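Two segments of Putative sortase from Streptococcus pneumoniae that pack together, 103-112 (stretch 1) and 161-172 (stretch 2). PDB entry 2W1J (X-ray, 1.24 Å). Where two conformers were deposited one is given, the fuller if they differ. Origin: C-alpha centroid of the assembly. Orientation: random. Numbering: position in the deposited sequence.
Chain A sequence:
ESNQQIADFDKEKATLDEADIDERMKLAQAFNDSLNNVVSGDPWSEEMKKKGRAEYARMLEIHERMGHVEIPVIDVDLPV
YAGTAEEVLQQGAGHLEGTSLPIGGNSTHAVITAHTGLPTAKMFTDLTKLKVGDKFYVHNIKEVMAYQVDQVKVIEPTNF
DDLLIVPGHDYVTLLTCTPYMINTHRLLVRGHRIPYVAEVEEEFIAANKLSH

Stretch 1 (103-112) IGGNSTHAVI
Stretch 2, residues 161-172: DDLLIVPGHDYV

Strand 108-112 and strand 170-172 lie side by side and run parallel, with an angle of 7° between their directions and a closest axial approach of 4.7 Å. The register pairs Thr 108 with Asp 170, His 109 with Tyr 171 and Ala 110 with Val 172, at CA-CA distances of 4.9, 4.7 and 4.8 Å. Phi/psi is -151/104 at His 109 and -119/147 at Tyr 171. Thr 108 N donates to His 169 O (3.0 Å), Tyr 171 N to Thr 108 O (3.0 Å) and Ala 110 N to Tyr 171 O (3.1 Å). The two stretches bury 801 Å² between them.

His 109 is the most covered residue. Its chi1 is t (-169°) and its chi2 is 175°. This places His 109 ND1 2.8 Å from Leu 164 O, to which it donates a hydrogen bond with an angle of 163° at the hydrogen. The loop carbonyl Leu 164 O lies at the ring edge, while Leu 163 O lies over one face. Tyr 171 CB covers the opposite face, 3.8 Å from the centroid of the His 109 ring. Tyr 171, with chi1 m (-75°) and chi2 -50°, also turns its ring edge toward the His 109 face. The His 109 and Tyr 171 ring centroids are 5.6 Å apart and the planes meet at 59°. Water 3 donates to both His 109 O and Leu 163 O, at 2.8 and 2.7 Å, and so links the strand to Leu 163.

Ser 107 precedes the strand with positive phi (55/49) and chi1 m (-58°). Ser 107 OG accepts from Gly 168 N at 2.8 Å. Gly 168 lies within a type II turn from Val 166 to His 169, closed by His 169 N to Val 166 O at 3.2 Å. At phi/psi 89/3, a side chain on Gly 168 would be jammed against the preceding carbonyl.

Val 172 shares a sheet face with Ala 110, Thr 108 and Asp 170. Its chi1 is t (169°). Val 172 CG2 meets Ala 110 CB at 4.2 Å, and Val 172 CG1 meets Ile 112 CD1 at 4.2 Å.

At the other end of this face, Asp 170 has chi1 t (180°). Asp 170 OD2 accepts from Gly 105 N at 2.9 Å. Thr 108, chi1 p (71°), donates from OG1 to Gly 105 O at 2.7 Å. Water 2 donates to Thr 108 OG1 (2.7 Å) and Tyr 171 O (2.8 Å), bridging the strands.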

# COMPACT_ATOMS: atom_id res chain seq x y z
N ILE A 103 -2.96 -5.64 -6.48
CA ILE A 103 -3.95 -6.54 -7.06
C ILE A 103 -3.62 -8.01 -6.80
O ILE A 103 -4.33 -8.90 -7.24
CB ILE A 103 -4.12 -6.31 -8.58
CG1 ILE A 103 -2.81 -6.61 -9.32
CG2 ILE A 103 -4.58 -4.90 -8.84
CD1 ILE A 103 -2.92 -6.63 -10.85
N GLY A 104 -2.54 -8.27 -6.07
CA GLY A 104 -2.16 -9.63 -5.70
C GLY A 104 -1.71 -10.47 -6.87
O GLY A 104 -1.58 -9.98 -8.00
N GLY A 105 -1.47 -11.74 -6.58
CA GLY A 105 -0.98 -12.71 -7.56
C GLY A 105 0.33 -13.32 -7.11
O GLY A 105 1.05 -12.76 -6.29
N ASN A 106 0.66 -14.49 -7.64
CA ASN A 106 1.96 -15.10 -7.33
C ASN A 106 3.08 -14.15 -7.78
O ASN A 106 2.93 -13.40 -8.75
CB ASN A 106 2.06 -16.47 -8.01
CG ASN A 106 3.13 -17.36 -7.40
OD1 ASN A 106 3.67 -17.07 -6.33
ND2 ASN A 106 3.43 -18.46 -8.08
N SER A 107 4.20 -14.16 -7.07
CA SER A 107 5.34 -13.33 -7.44
C SER A 107 4.96 -11.85 -7.55
O SER A 107 5.30 -11.15 -8.49
CB SER A 107 6.02 -13.85 -8.71
OG SER A 107 6.44 -15.19 -8.49
N THR A 108 4.27 -11.35 -6.52
CA THR A 108 3.93 -9.94 -6.45
C THR A 108 4.26 -9.40 -5.06
O THR A 108 4.21 -10.13 -4.07
CB THR A 108 2.44 -9.68 -6.77
OG1 THR A 108 1.63 -10.16 -5.70
CG2 THR A 108 2.02 -10.41 -8.03
N HIS A 109 4.64 -8.12 -5.00
CA HIS A 109 4.94 -7.49 -3.71
C HIS A 109 4.64 -6.00 -3.80
O HIS A 109 5.39 -5.23 -4.42
CB HIS A 109 6.40 -7.71 -3.31
CG HIS A 109 6.71 -7.33 -1.89
ND1 HIS A 109 7.94 -7.56 -1.32
CD2 HIS A 109 5.94 -6.79 -0.91
CE1 HIS A 109 7.93 -7.14 -0.06
NE2 HIS A 109 6.73 -6.68 0.21
N ALA A 110 3.52 -5.61 -3.22
CA ALA A 110 3.11 -4.21 -3.16
C ALA A 110 3.52 -3.63 -1.82
O ALA A 110 3.41 -4.29 -0.79
CB ALA A 110 1.59 -4.10 -3.32
N VAL A 111 3.98 -2.38 -1.83
CA VAL A 111 4.37 -1.69 -0.60
C VAL A 111 3.51 -0.45 -0.43
O VAL A 111 3.35 0.35 -1.36
CB VAL A 111 5.87 -1.35 -0.60
CG1 VAL A 111 6.25 -0.61 0.68
CG2 VAL A 111 6.71 -2.62 -0.75
N ILE A 112 2.92 -0.33 0.76
CA ILE A 112 1.99 0.74 1.09
C ILE A 112 2.57 1.50 2.29
O ILE A 112 2.94 0.88 3.29
CB ILE A 112 0.58 0.19 1.43
CG1 ILE A 112 -0.00 -0.57 0.23
CG2 ILE A 112 -0.35 1.33 1.87
CD1 ILE A 112 -1.34 -1.22 0.51
N ASP A 161 16.01 -4.03 -0.06
CA ASP A 161 16.06 -5.46 -0.38
C ASP A 161 14.76 -6.18 0.02
O ASP A 161 14.28 -7.06 -0.69
CB ASP A 161 17.23 -6.14 0.35
CG ASP A 161 18.59 -5.73 -0.19
OD1 ASP A 161 18.65 -5.04 -1.24
OD2 ASP A 161 19.61 -6.10 0.43
N ASP A 162 14.20 -5.79 1.16
CA ASP A 162 13.04 -6.48 1.70
C ASP A 162 11.73 -5.97 1.10
O ASP A 162 10.66 -6.40 1.54
CB ASP A 162 12.99 -6.30 3.22
CG ASP A 162 14.26 -6.77 3.88
OD1 ASP A 162 14.52 -7.99 3.86
OD2 ASP A 162 15.00 -5.92 4.42
N LEU A 163 11.82 -5.05 0.15
CA LEU A 163 10.66 -4.44 -0.49
C LEU A 163 10.43 -4.95 -1.90
O LEU A 163 9.49 -4.53 -2.56
CB LEU A 163 10.82 -2.92 -0.52
CG LEU A 163 10.99 -2.26 0.85
CD1 LEU A 163 11.13 -0.75 0.69
CD2 LEU A 163 9.82 -2.59 1.76
N LEU A 164 11.32 -5.83 -2.36
CA LEU A 164 11.27 -6.29 -3.74
C LEU A 164 10.47 -7.58 -3.87
O LEU A 164 10.21 -8.27 -2.89
CB LEU A 164 12.70 -6.52 -4.26
CG LEU A 164 13.58 -5.27 -4.25
CD1 LEU A 164 14.97 -5.62 -4.75
CD2 LEU A 164 12.96 -4.14 -5.09
N ILE A 165 10.08 -7.92 -5.09
CA ILE A 165 9.33 -9.15 -5.33
C ILE A 165 10.15 -10.35 -4.90
O ILE A 165 11.34 -10.44 -5.18
CB ILE A 165 8.94 -9.27 -6.83
CG1 ILE A 165 7.87 -8.24 -7.17
CG2 ILE A 165 8.47 -10.68 -7.16
CD1 ILE A 165 7.65 -8.06 -8.66
N VAL A 166 9.49 -11.28 -4.20
CA VAL A 166 10.06 -12.58 -3.92
C VAL A 166 9.32 -13.59 -4.80
O VAL A 166 8.13 -13.80 -4.63
CB VAL A 166 9.89 -12.97 -2.43
CG1 VAL A 166 10.57 -14.30 -2.15
CG2 VAL A 166 10.44 -11.86 -1.53
N PRO A 167 10.02 -14.19 -5.78
CA PRO A 167 9.33 -15.17 -6.63
C PRO A 167 8.62 -16.26 -5.82
O PRO A 167 9.18 -16.79 -4.86
CB PRO A 167 10.47 -15.78 -7.45
CG PRO A 167 11.51 -14.71 -7.47
CD PRO A 167 11.43 -14.02 -6.14
N GLY A 168 7.38 -16.58 -6.19
CA GLY A 168 6.63 -17.64 -5.51
C GLY A 168 5.80 -17.18 -4.32
O GLY A 168 5.17 -18.01 -3.65
N HIS A 169 5.79 -15.87 -4.05
CA HIS A 169 5.03 -15.30 -2.95
C HIS A 169 4.17 -14.12 -3.40
O HIS A 169 4.48 -13.43 -4.38
CB HIS A 169 5.97 -14.88 -1.81
CG HIS A 169 6.76 -16.02 -1.23
ND1 HIS A 169 6.34 -16.72 -0.12
CD2 HIS A 169 7.94 -16.58 -1.60
CE1 HIS A 169 7.21 -17.68 0.16
NE2 HIS A 169 8.20 -17.61 -0.72
N ASP A 170 3.10 -13.89 -2.65
CA ASP A 170 2.17 -12.78 -2.85
C ASP A 170 2.20 -12.00 -1.53
O ASP A 170 1.58 -12.42 -0.54
CB ASP A 170 0.77 -13.36 -3.13
CG ASP A 170 -0.31 -12.30 -3.35
OD1 ASP A 170 -0.12 -11.12 -3.00
OD2 ASP A 170 -1.40 -12.69 -3.88
N TYR A 171 2.95 -10.90 -1.51
CA TYR A 171 3.22 -10.13 -0.29
C TYR A 171 2.71 -8.70 -0.40
O TYR A 171 2.72 -8.09 -1.48
CB TYR A 171 4.74 -10.04 -0.07
CG TYR A 171 5.44 -11.28 0.45
CD1 TYR A 171 4.96 -11.97 1.56
CD2 TYR A 171 6.65 -11.69 -0.11
CE1 TYR A 171 5.66 -13.08 2.07
CE2 TYR A 171 7.35 -12.78 0.39
CZ TYR A 171 6.85 -13.46 1.49
OH TYR A 171 7.55 -14.55 1.98
N VAL A 172 2.29 -8.15 0.73
CA VAL A 172 2.13 -6.70 0.87
C VAL A 172 2.91 -6.31 2.12
O VAL A 172 2.77 -6.95 3.17
CB VAL A 172 0.65 -6.28 1.01
CG1 VAL A 172 0.53 -4.82 1.42
CG2 VAL A 172 -0.09 -6.52 -0.31
O HOH W 1 6.70 -11.44 -3.69
O HOH W 2 1.18 -8.30 -3.77
O HOH W 3 8.18 -4.92 -4.89